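Local coordinates for protein putative prolyl-tRNA synthetase (Leishmania major, PDB 5XIL) that probably charges its cognate tRNA with L-proline, consuming ATP and releasing AMP and diphosphate during protein synthesis, at residues V352-E357 with V370-S375; Y43-C48 with P286-T291; L477-E482 with A502-L507; V293-V298 with A330-R335. All coordinates share one frame; numbering follows the deposited sequence.

Contact 1 of 4, residues V352-E357 with V370-S375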
# COMPACT_ATOMS: atom_id res chain seq x y z
N VAL A 352 -17.76 -9.52 -13.63
CA VAL A 352 -18.06 -8.11 -13.56
C VAL A 352 -19.45 -7.97 -13.00
O VAL A 352 -20.29 -8.66 -13.45
CB VAL A 352 -18.09 -7.40 -14.91
CG1 VAL A 352 -18.26 -5.90 -14.63
CG2 VAL A 352 -16.83 -7.67 -15.64
N PRO A 353 -19.64 -7.19 -11.94
CA PRO A 353 -20.95 -7.15 -11.30
C PRO A 353 -22.16 -6.78 -12.23
O PRO A 353 -23.25 -7.36 -12.09
CB PRO A 353 -20.74 -6.08 -10.26
CG PRO A 353 -19.34 -6.22 -9.80
CD PRO A 353 -18.61 -6.65 -11.04
N LEU A 354 -21.95 -5.81 -13.13
CA LEU A 354 -23.05 -5.31 -13.98
C LEU A 354 -22.59 -5.23 -15.39
O LEU A 354 -21.43 -4.81 -15.69
CB LEU A 354 -23.49 -3.93 -13.53
CG LEU A 354 -24.12 -3.75 -12.16
CD1 LEU A 354 -24.39 -2.31 -11.83
CD2 LEU A 354 -25.33 -4.65 -12.02
N ARG A 355 -23.45 -5.64 -16.32
CA ARG A 355 -23.18 -5.47 -17.69
C ARG A 355 -24.30 -4.56 -18.29
O ARG A 355 -25.46 -4.80 -18.03
CB ARG A 355 -23.22 -6.76 -18.42
CG ARG A 355 -23.22 -6.57 -19.96
CD ARG A 355 -23.23 -7.87 -20.72
NE ARG A 355 -24.49 -8.61 -20.68
CZ ARG A 355 -24.61 -9.86 -20.27
NH1 ARG A 355 -23.58 -10.53 -19.75
NH2 ARG A 355 -25.81 -10.45 -20.33
N VAL A 356 -23.88 -3.55 -19.04
CA VAL A 356 -24.79 -2.62 -19.74
C VAL A 356 -24.68 -2.99 -21.20
O VAL A 356 -23.60 -2.97 -21.75
CB VAL A 356 -24.43 -1.13 -19.55
CG1 VAL A 356 -25.29 -0.28 -20.54
CG2 VAL A 356 -24.64 -0.63 -18.17
N GLU A 357 -25.80 -3.34 -21.81
CA GLU A 357 -25.90 -3.68 -23.20
C GLU A 357 -26.56 -2.46 -23.86
O GLU A 357 -27.67 -2.09 -23.47
CB GLU A 357 -26.78 -4.92 -23.35
CG GLU A 357 -26.40 -6.09 -22.45
CD GLU A 357 -27.39 -7.25 -22.39
OE1 GLU A 357 -28.37 -7.26 -23.20
OE2 GLU A 357 -27.21 -8.16 -21.54
N VAL A 370 -29.49 -3.52 -18.24
CA VAL A 370 -28.46 -3.86 -17.27
C VAL A 370 -28.70 -5.29 -16.85
O VAL A 370 -29.78 -5.65 -16.48
CB VAL A 370 -28.54 -2.96 -16.04
CG1 VAL A 370 -27.45 -3.34 -15.02
CG2 VAL A 370 -28.40 -1.53 -16.44
N ALA A 371 -27.68 -6.11 -17.01
CA ALA A 371 -27.73 -7.48 -16.62
C ALA A 371 -26.90 -7.62 -15.34
O ALA A 371 -25.70 -7.25 -15.37
CB ALA A 371 -27.07 -8.30 -17.71
N VAL A 372 -27.52 -8.09 -14.25
CA VAL A 372 -26.85 -8.28 -12.96
C VAL A 372 -26.23 -9.67 -12.86
O VAL A 372 -26.92 -10.70 -13.02
CB VAL A 372 -27.87 -8.14 -11.82
CG1 VAL A 372 -27.20 -8.20 -10.50
CG2 VAL A 372 -28.63 -6.84 -11.97
N ARG A 373 -24.90 -9.72 -12.72
CA ARG A 373 -24.19 -10.96 -12.79
C ARG A 373 -24.57 -12.00 -11.69
O ARG A 373 -24.75 -13.21 -11.99
CB ARG A 373 -22.70 -10.70 -12.75
CG ARG A 373 -21.81 -11.97 -12.72
CD ARG A 373 -21.88 -12.84 -13.93
NE ARG A 373 -21.02 -14.00 -13.79
CZ ARG A 373 -21.35 -15.12 -13.19
NH1 ARG A 373 -22.60 -15.34 -12.74
NH2 ARG A 373 -20.44 -16.05 -13.10
N HIS A 374 -24.68 -11.60 -10.46
CA HIS A 374 -24.87 -12.59 -9.40
C HIS A 374 -26.23 -13.28 -9.53
O HIS A 374 -26.31 -14.44 -9.31
CB HIS A 374 -24.65 -11.99 -8.02
CG HIS A 374 -25.76 -11.11 -7.55
ND1 HIS A 374 -26.76 -11.57 -6.73
CD2 HIS A 374 -26.03 -9.81 -7.80
CE1 HIS A 374 -27.59 -10.57 -6.47
NE2 HIS A 374 -27.18 -9.50 -7.13
N SER A 375 -27.27 -12.53 -9.93
CA SER A 375 -28.67 -12.98 -9.87
C SER A 375 -29.21 -13.31 -11.26
O SER A 375 -30.18 -14.04 -11.35
CB SER A 375 -29.57 -11.93 -9.23
OG SER A 375 -29.56 -10.79 -10.06
O HOH W 1 -23.61 -8.97 -9.72

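Contact 2 of 4, residues Y43-C48 with P286-T291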
# COMPACT_ATOMS: atom_id res chain seq x y z
N TYR A 43 -5.29 -9.04 -8.11
CA TYR A 43 -4.50 -8.10 -7.31
C TYR A 43 -5.28 -6.86 -6.80
O TYR A 43 -5.06 -6.41 -5.68
CB TYR A 43 -3.20 -7.65 -8.02
CG TYR A 43 -2.22 -7.09 -7.01
CD1 TYR A 43 -1.44 -7.95 -6.22
CD2 TYR A 43 -2.19 -5.73 -6.71
CE1 TYR A 43 -0.58 -7.43 -5.25
CE2 TYR A 43 -1.32 -5.22 -5.74
CZ TYR A 43 -0.52 -6.10 -5.03
OH TYR A 43 0.28 -5.65 -4.04
N TYR A 44 -6.17 -6.32 -7.62
CA TYR A 44 -7.00 -5.17 -7.24
C TYR A 44 -7.69 -5.48 -5.94
O TYR A 44 -7.86 -4.59 -5.08
CB TYR A 44 -8.05 -4.84 -8.28
CG TYR A 44 -8.76 -3.60 -7.97
CD1 TYR A 44 -8.17 -2.37 -8.25
CD2 TYR A 44 -10.04 -3.62 -7.42
CE1 TYR A 44 -8.83 -1.18 -7.93
CE2 TYR A 44 -10.72 -2.46 -7.08
CZ TYR A 44 -10.10 -1.24 -7.33
OH TYR A 44 -10.74 -0.09 -7.03
N VAL A 45 -8.09 -6.75 -5.78
CA VAL A 45 -8.73 -7.13 -4.51
C VAL A 45 -7.80 -6.89 -3.28
O VAL A 45 -8.21 -6.32 -2.32
CB VAL A 45 -9.25 -8.58 -4.55
CG1 VAL A 45 -9.90 -8.90 -3.26
CG2 VAL A 45 -10.20 -8.77 -5.71
N TRP A 46 -6.54 -7.31 -3.39
CA TRP A 46 -5.50 -7.12 -2.38
C TRP A 46 -5.25 -5.64 -2.19
O TRP A 46 -5.27 -5.16 -1.08
CB TRP A 46 -4.25 -7.90 -2.73
CG TRP A 46 -3.30 -7.94 -1.55
CD1 TRP A 46 -2.10 -7.36 -1.51
CD2 TRP A 46 -3.53 -8.50 -0.23
NE1 TRP A 46 -1.51 -7.55 -0.26
CE2 TRP A 46 -2.39 -8.22 0.55
CE3 TRP A 46 -4.58 -9.16 0.37
CZ2 TRP A 46 -2.27 -8.65 1.89
CZ3 TRP A 46 -4.46 -9.60 1.67
CH2 TRP A 46 -3.32 -9.34 2.42
N LYS A 47 -5.22 -4.88 -3.28
CA LYS A 47 -5.04 -3.41 -3.15
C LYS A 47 -6.16 -2.80 -2.29
O LYS A 47 -5.91 -1.98 -1.43
CB LYS A 47 -5.04 -2.78 -4.52
CG LYS A 47 -4.56 -1.39 -4.47
CD LYS A 47 -4.78 -0.77 -5.85
CE LYS A 47 -3.63 0.12 -6.26
NZ LYS A 47 -3.96 0.79 -7.55
N CYS A 48 -7.38 -3.27 -2.49
CA CYS A 48 -8.58 -2.81 -1.78
C CYS A 48 -8.49 -3.16 -0.32
O CYS A 48 -8.83 -2.36 0.57
CB CYS A 48 -9.87 -3.40 -2.34
SG CYS A 48 -10.30 -2.70 -3.95
N PRO A 286 -18.77 -6.30 -5.58
CA PRO A 286 -18.58 -5.01 -6.28
C PRO A 286 -17.60 -4.05 -5.65
O PRO A 286 -16.95 -3.30 -6.38
CB PRO A 286 -20.00 -4.40 -6.30
CG PRO A 286 -20.75 -5.07 -5.24
CD PRO A 286 -20.15 -6.49 -5.10
N ARG A 287 -17.43 -4.09 -4.33
CA ARG A 287 -16.51 -3.21 -3.69
C ARG A 287 -15.08 -3.56 -3.97
O ARG A 287 -14.15 -2.70 -3.71
CB ARG A 287 -16.79 -3.05 -2.18
CG ARG A 287 -18.21 -2.51 -1.91
CD ARG A 287 -18.58 -2.71 -0.45
NE ARG A 287 -19.93 -2.21 -0.13
CZ ARG A 287 -20.50 -2.33 1.04
NH1 ARG A 287 -19.85 -2.92 2.02
NH2 ARG A 287 -21.74 -1.83 1.22
N VAL A 288 -14.79 -4.75 -4.54
CA VAL A 288 -13.40 -5.02 -4.87
C VAL A 288 -13.24 -5.37 -6.34
O VAL A 288 -12.26 -5.93 -6.76
CB VAL A 288 -12.82 -6.17 -3.96
CG1 VAL A 288 -12.78 -5.75 -2.52
CG2 VAL A 288 -13.58 -7.49 -4.14
N ALA A 289 -14.24 -5.04 -7.13
CA ALA A 289 -14.20 -5.31 -8.56
C ALA A 289 -13.45 -4.17 -9.29
O ALA A 289 -13.86 -3.01 -9.20
CB ALA A 289 -15.60 -5.48 -9.16
N SER A 290 -12.38 -4.55 -9.98
CA SER A 290 -11.53 -3.58 -10.62
C SER A 290 -12.35 -2.82 -11.67
O SER A 290 -12.20 -1.60 -11.84
CB SER A 290 -10.39 -4.30 -11.32
OG SER A 290 -9.59 -3.34 -11.90
N THR A 291 -13.14 -3.57 -12.41
CA THR A 291 -14.24 -3.04 -13.23
C THR A 291 -15.55 -3.45 -12.59
O THR A 291 -15.79 -4.62 -12.41
CB THR A 291 -14.15 -3.50 -14.67
OG1 THR A 291 -12.94 -2.97 -15.19
CG2 THR A 291 -15.35 -3.01 -15.53

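Contact 3 of 4, residues L477-E482 with A502-L507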
# COMPACT_ATOMS: atom_id res chain seq x y z
N LEU A 477 -13.17 -25.86 14.71
CA LEU A 477 -12.97 -24.63 13.96
C LEU A 477 -12.89 -23.43 14.94
O LEU A 477 -11.87 -22.75 14.98
CB LEU A 477 -14.03 -24.47 12.87
CG LEU A 477 -14.17 -25.66 11.92
CD1 LEU A 477 -15.31 -25.33 10.96
CD2 LEU A 477 -12.92 -25.92 11.10
N CYS A 478 -13.88 -23.23 15.79
CA CYS A 478 -13.81 -22.24 16.85
C CYS A 478 -14.93 -22.49 17.79
O CYS A 478 -15.93 -23.18 17.44
CB CYS A 478 -13.90 -20.79 16.36
SG CYS A 478 -15.50 -20.34 15.71
N ILE A 479 -14.80 -21.91 18.97
CA ILE A 479 -15.89 -21.75 19.90
C ILE A 479 -16.50 -20.39 19.55
O ILE A 479 -15.83 -19.37 19.76
CB ILE A 479 -15.44 -21.67 21.37
CG1 ILE A 479 -14.68 -22.91 21.68
CG2 ILE A 479 -16.67 -21.64 22.27
CD1 ILE A 479 -13.48 -22.72 22.53
N PRO A 480 -17.69 -20.38 18.94
CA PRO A 480 -18.27 -19.10 18.49
C PRO A 480 -18.62 -18.17 19.64
O PRO A 480 -19.14 -18.63 20.66
CB PRO A 480 -19.53 -19.52 17.74
CG PRO A 480 -19.43 -20.93 17.51
CD PRO A 480 -18.49 -21.54 18.49
N PHE A 481 -18.34 -16.88 19.48
CA PHE A 481 -18.70 -15.91 20.48
C PHE A 481 -20.23 -15.81 20.56
O PHE A 481 -20.76 -15.62 21.62
CB PHE A 481 -18.09 -14.53 20.17
CG PHE A 481 -16.58 -14.49 20.25
CD1 PHE A 481 -15.91 -15.14 21.24
CD2 PHE A 481 -15.85 -13.72 19.39
CE1 PHE A 481 -14.55 -15.15 21.34
CE2 PHE A 481 -14.46 -13.68 19.48
CZ PHE A 481 -13.80 -14.40 20.45
N GLU A 482 -20.92 -16.00 19.44
CA GLU A 482 -22.37 -15.99 19.40
C GLU A 482 -22.82 -17.43 19.59
O GLU A 482 -22.73 -18.20 18.65
CB GLU A 482 -22.87 -15.45 18.05
CG GLU A 482 -24.40 -15.37 17.92
CD GLU A 482 -24.84 -14.43 16.80
OE1 GLU A 482 -24.43 -14.61 15.63
OE2 GLU A 482 -25.58 -13.47 17.11
N ALA A 502 -21.99 -30.90 28.90
CA ALA A 502 -21.31 -29.90 28.09
C ALA A 502 -21.32 -28.54 28.80
O ALA A 502 -22.27 -28.19 29.56
CB ALA A 502 -22.01 -29.78 26.75
N THR A 503 -20.31 -27.75 28.50
CA THR A 503 -20.25 -26.37 28.95
C THR A 503 -20.37 -25.33 27.87
O THR A 503 -20.56 -24.16 28.17
CB THR A 503 -18.92 -26.12 29.70
OG1 THR A 503 -17.81 -26.38 28.84
CG2 THR A 503 -18.84 -27.10 30.91
N THR A 504 -20.21 -25.73 26.60
CA THR A 504 -20.35 -24.72 25.53
C THR A 504 -20.79 -25.48 24.28
O THR A 504 -20.71 -26.70 24.25
CB THR A 504 -19.00 -24.02 25.33
OG1 THR A 504 -19.10 -22.94 24.39
CG2 THR A 504 -17.94 -24.97 24.88
N TRP A 505 -21.18 -24.75 23.22
CA TRP A 505 -21.26 -25.35 21.88
C TRP A 505 -19.99 -25.02 21.17
O TRP A 505 -19.46 -23.95 21.36
CB TRP A 505 -22.44 -24.75 21.11
CG TRP A 505 -23.78 -25.07 21.71
CD1 TRP A 505 -24.42 -24.40 22.70
CD2 TRP A 505 -24.65 -26.12 21.31
NE1 TRP A 505 -25.65 -24.96 22.94
CE2 TRP A 505 -25.82 -26.02 22.11
CE3 TRP A 505 -24.56 -27.14 20.38
CZ2 TRP A 505 -26.91 -26.89 21.98
CZ3 TRP A 505 -25.59 -28.02 20.27
CH2 TRP A 505 -26.79 -27.88 21.07
N VAL A 506 -19.47 -25.92 20.36
CA VAL A 506 -18.26 -25.60 19.58
C VAL A 506 -18.57 -26.00 18.13
O VAL A 506 -19.41 -26.86 17.89
CB VAL A 506 -17.02 -26.34 20.13
CG1 VAL A 506 -17.17 -27.82 20.04
CG2 VAL A 506 -15.70 -25.98 19.41
N LEU A 507 -17.98 -25.28 17.20
CA LEU A 507 -18.10 -25.55 15.79
C LEU A 507 -17.02 -26.49 15.33
O LEU A 507 -15.82 -26.17 15.48
CB LEU A 507 -18.04 -24.20 15.07
CG LEU A 507 -18.18 -24.21 13.57
CD1 LEU A 507 -19.60 -24.58 13.20
CD2 LEU A 507 -17.82 -22.80 13.08

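Contact 4 of 4, residues V293-V298 with A330-R335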
# COMPACT_ATOMS: atom_id res chain seq x y z
N VAL A 293 -18.64 -2.13 -13.82
CA VAL A 293 -19.63 -2.12 -14.92
C VAL A 293 -18.92 -2.20 -16.24
O VAL A 293 -18.03 -1.41 -16.53
CB VAL A 293 -20.49 -0.84 -14.91
CG1 VAL A 293 -21.49 -0.86 -16.07
CG2 VAL A 293 -21.10 -0.54 -13.56
N ILE A 294 -19.30 -3.15 -17.07
CA ILE A 294 -18.79 -3.23 -18.39
C ILE A 294 -19.90 -2.81 -19.37
O ILE A 294 -20.98 -3.29 -19.30
CB ILE A 294 -18.26 -4.61 -18.75
CG1 ILE A 294 -17.48 -4.62 -20.09
CG2 ILE A 294 -19.33 -5.67 -18.79
CD1 ILE A 294 -16.16 -3.94 -20.01
N ILE A 295 -19.54 -1.99 -20.32
CA ILE A 295 -20.50 -1.47 -21.36
C ILE A 295 -20.17 -2.13 -22.73
O ILE A 295 -19.07 -1.99 -23.24
CB ILE A 295 -20.39 0.06 -21.45
CG1 ILE A 295 -20.61 0.72 -20.10
CG2 ILE A 295 -21.31 0.64 -22.55
CD1 ILE A 295 -20.06 2.13 -20.03
N ILE A 296 -21.13 -2.85 -23.31
CA ILE A 296 -20.91 -3.55 -24.53
C ILE A 296 -21.99 -3.11 -25.53
O ILE A 296 -23.16 -3.25 -25.22
CB ILE A 296 -21.03 -5.04 -24.30
CG1 ILE A 296 -20.06 -5.48 -23.18
CG2 ILE A 296 -20.83 -5.79 -25.60
CD1 ILE A 296 -20.18 -6.92 -22.76
N PRO A 297 -21.57 -2.61 -26.72
CA PRO A 297 -22.53 -2.23 -27.74
C PRO A 297 -23.20 -3.48 -28.36
O PRO A 297 -22.58 -4.57 -28.51
CB PRO A 297 -21.68 -1.39 -28.73
CG PRO A 297 -20.37 -2.11 -28.69
CD PRO A 297 -20.19 -2.44 -27.21
N VAL A 298 -24.48 -3.37 -28.64
CA VAL A 298 -25.23 -4.46 -29.25
C VAL A 298 -26.17 -3.90 -30.36
O VAL A 298 -26.33 -2.69 -30.49
CB VAL A 298 -26.11 -5.21 -28.25
CG1 VAL A 298 -25.28 -5.82 -27.10
CG2 VAL A 298 -27.18 -4.27 -27.69
N ALA A 330 -16.36 2.06 -14.50
CA ALA A 330 -16.95 1.54 -15.72
C ALA A 330 -15.93 1.48 -16.81
O ALA A 330 -15.01 2.29 -16.84
CB ALA A 330 -18.14 2.40 -16.18
N ARG A 331 -16.14 0.58 -17.74
CA ARG A 331 -15.39 0.58 -18.96
C ARG A 331 -16.16 -0.01 -20.09
O ARG A 331 -17.14 -0.70 -19.86
CB ARG A 331 -14.07 -0.12 -18.74
CG ARG A 331 -14.08 -1.53 -18.43
CD ARG A 331 -12.67 -2.05 -18.76
NE ARG A 331 -12.58 -2.21 -20.20
CZ ARG A 331 -11.56 -2.78 -20.84
NH1 ARG A 331 -10.52 -3.27 -20.15
NH2 ARG A 331 -11.61 -2.86 -22.17
N CYS A 332 -15.71 0.25 -21.33
CA CYS A 332 -16.25 -0.39 -22.51
C CYS A 332 -15.48 -1.56 -23.09
O CYS A 332 -14.30 -1.64 -22.96
CB CYS A 332 -16.38 0.66 -23.62
SG CYS A 332 -17.37 2.01 -23.11
N ASP A 333 -16.18 -2.49 -23.70
CA ASP A 333 -15.53 -3.52 -24.48
C ASP A 333 -15.99 -3.31 -25.94
O ASP A 333 -17.09 -3.74 -26.32
CB ASP A 333 -15.86 -4.91 -24.00
CG ASP A 333 -14.95 -5.96 -24.63
OD1 ASP A 333 -14.40 -5.68 -25.73
OD2 ASP A 333 -14.74 -7.04 -24.03
N LEU A 334 -15.17 -2.62 -26.72
CA LEU A 334 -15.49 -2.33 -28.14
C LEU A 334 -14.66 -3.18 -29.11
O LEU A 334 -14.48 -2.81 -30.28
CB LEU A 334 -15.24 -0.85 -28.43
CG LEU A 334 -15.87 0.11 -27.41
CD1 LEU A 334 -15.44 1.53 -27.68
CD2 LEU A 334 -17.37 0.03 -27.36
N ARG A 335 -14.23 -4.35 -28.67
CA ARG A 335 -13.62 -5.34 -29.58
C ARG A 335 -14.61 -5.94 -30.56
O ARG A 335 -15.16 -7.01 -30.32
CB ARG A 335 -12.96 -6.42 -28.72
CG ARG A 335 -11.82 -5.85 -27.88
CD ARG A 335 -11.09 -6.87 -27.00
NE ARG A 335 -12.02 -7.43 -26.04
CZ ARG A 335 -11.73 -8.37 -25.14
NH1 ARG A 335 -10.50 -8.87 -25.06
NH2 ARG A 335 -12.68 -8.82 -24.30

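Contact 1 of 4, residues V352-E357 with V370-S375
The guanidinium of Arg355 has the methyl of Ala371 over one face, with NH2 3.6 Å from Ala371 CB, and Glu357 OE2 in its plane. NE and NH2 both point side-on at this single oxygen, and Glu357 OE2 takes the NE proton, 2.9 Å away, on its anti lone pair. The chain of Arg355 runs out straight and bends at chi3 (72°), and the small methyl of Ala371 lets the flat group lie close over the neighbouring strand. Phe344 makes a cation-pi contact with the same arginine. Arg355 holds OE2 and Arg378 holds OE1, an arrangement that probably favours the ionised carboxylate. The ring of His374 carries Ser375 CB against one face and a water in plane at its edge.

Alongside these groups the backbones pair antiparallel. Arg355 and Ala371 form the hydrogen-bonded pair, joined by Arg355 N to Ala371 O at 2.9 Å and Ala371 N to Arg355 O at 2.8 Å, both in the carbonyl plane. Pro353 O accepts from Arg373 N, 2.9 Å away and above the carbonyl plane, and from the water that bridges to His374 N. On the opposite face of the sheet, Leu354 CD2 lies 3.9 Å from Val370 CG1 and 4.0 Å from Val372 CG2. Leu354 also packs on Leu395 of helix 387-412, while Val370 and Val372 lie against strand 378-382. Arg373 turns away to Glu348 and Asp278. This is an antiparallel pair of neighbouring strands within the mixed sheet of the anticodon-binding domain.

Contact 2 of 4, residues Y43-C48 with P286-T291
With CG anti to the backbone N (chi1 -173°), Tyr44 swings its ring out from the helix to the loop 286-291, while Cys48, one turn on, whose CB already points to the loop, sets SG anti to its carbonyl carbon (chi1 -71°), near Arg287 O. The helix 40-60, followed by the short strand 63-64, is consistent with motif 1 of class II synthetases, which builds the dimer interface. Here it packs on the linker that leads into the anticodon-binding domain.

Ser290 CA lies over one face of the Tyr44 ring, 3.8 Å from its centroid and 21° off the normal, a CH-pi contact displaced toward the CD2 rim. Its CB follows, 3.8 Å from Tyr44 CG. A serine suits the spot because its small side chain lets the backbone itself approach the aromatic face. The ring edge is turned to Val288 O, with Tyr44 CD2 3.3 Å away.

Next to the tyrosine, Val288 gives the loop its apolar contact with the helix, and its two branches divide the work. CG2 crosses Val45 obliquely, coming 3.9 Å from Val45 CG2, and CG1 reaches the other way along the helix to Cys48. Met272 of helix 267-276 packs on both valines, burying them in a common apolar layer. Around the rim the second subunit takes over: Glu58 of that chain forms a salt bridge with Lys47 and packs on Tyr44, and its Glu63 packs on Ser290. Arg287 turns away to a salt bridge with Glu396. At the Cys48 end, Cys48 CB rests 3.7 Å from Val288 CG1.

Contact 3 of 4, residues L477-E482 with A502-L507
Leu507 is gripped by two residues at once: its O takes the proton of Leu477 N at 2.8 Å, and its own N gives to Cys478 O at 2.9 Å, nearly along the C=O axis. Two residues facing one make a classic beta bulge, set in an antiparallel strand pair of the C-terminal domain that carries the zinc site. The bulge puts the side chains of Leu477 and Cys478 around the same leucine. Leu507 has CG anti to the backbone N (chi1 -178°) and crosses Leu477 obliquely, with its CG 4.0 Å from Leu477 CD1. Cys478 SG lies 4.3 Å from Leu507 CD2 and serves as a modest apolar group; the zinc ion is bound by other cysteines, Cys438, Cys443 and Cys493.

Past the bulge the strands lose their regular bonding. Ile479 and Pro480 meet the partner through side chains, and a proline suits this end because it has no N-H to pair. Pro480 CD lies 3.9 Å from Trp505 O. Ile479 sends CG1 across Val506 CG2 and CG2 toward Thr504.

The next shell holds both strands in place. Ile479 bonds by its backbone to Arg198, and side chains of strand 195-198 touch Cys478, Ile479 and Pro480. On the far strand Thr503 and Thr504 form another classic bulge opposite Trp437. Trp505 turns its indole away, giving NE1 to Glu486 O and lying in a cation-pi contact with Arg416, while its backbone N reaches Gln483. Where strand 504-509 begins, the side chains of Ile479 and Thr504 cross at about a right angle, Ile479 CG2 3.5 Å from Thr504 OG1.

Contact 4 of 4, residues V293-V298 with A330-R335
Tight backbone pairing runs along the middle of this contact, where the two strands lie parallel in step. Arg331 N meets Val293 O at 3.0 Å, Ile295 N meets Arg331 O at 2.8 Å, and Asp333 N meets Ile295 O at 3.0 Å. On one face Val293, Ala330, Ile295 and Cys332 pack together, with Ile295 CB 4.0 Å from Cys332 SG; the small alanine leaves room for Leu323 of helix 306-325, which covers this face together with Leu319 on Ile295. Buried Asp333 is held as firmly: it makes an Asx turn, Arg335 N bonding to OD1, and Arg335 also grips its carboxylate side-on with NE and NH2, one nitrogen to each oxygen; Trp347 adds a bond to OD2. Pro297 CD packs on Leu334 CD2 at 3.8 Å, the side chains crossing at about a right angle.

The solvent side belongs to Arg331. Buried Ile294 bends CD1 (chi2 71°) beside its aliphatic stem, 3.6 Å from Arg331 CG, and the exposed arginine curls back at chi3 to give NH2 to Cys332 O. Two parallel strands joined by a helix in this way form the beta-alpha-beta unit that opens the anticodon-binding domain.

In the fold
From the N terminus, contact 2 comes first and closes the longest loop, bringing helix 40-60 back against the linker before the anticodon-binding domain. Contact 4 follows at once, closing a loop through helix 306-325, and contact 1 then closes a shorter one; contact 3 is last, in the C-terminal domain. All four run in series: none nests within or crosses another. Contacts 4 and 1 share one sheet, where Val356 N and O sit against Ile294 O and Ile296 N in adjacent strands. Contact 2 touches both through Thr291, at Arg331 and at Val352, so the linker meets the domain it introduces. Contact 3 stands apart, its centre about 39 Å from that of contact 1.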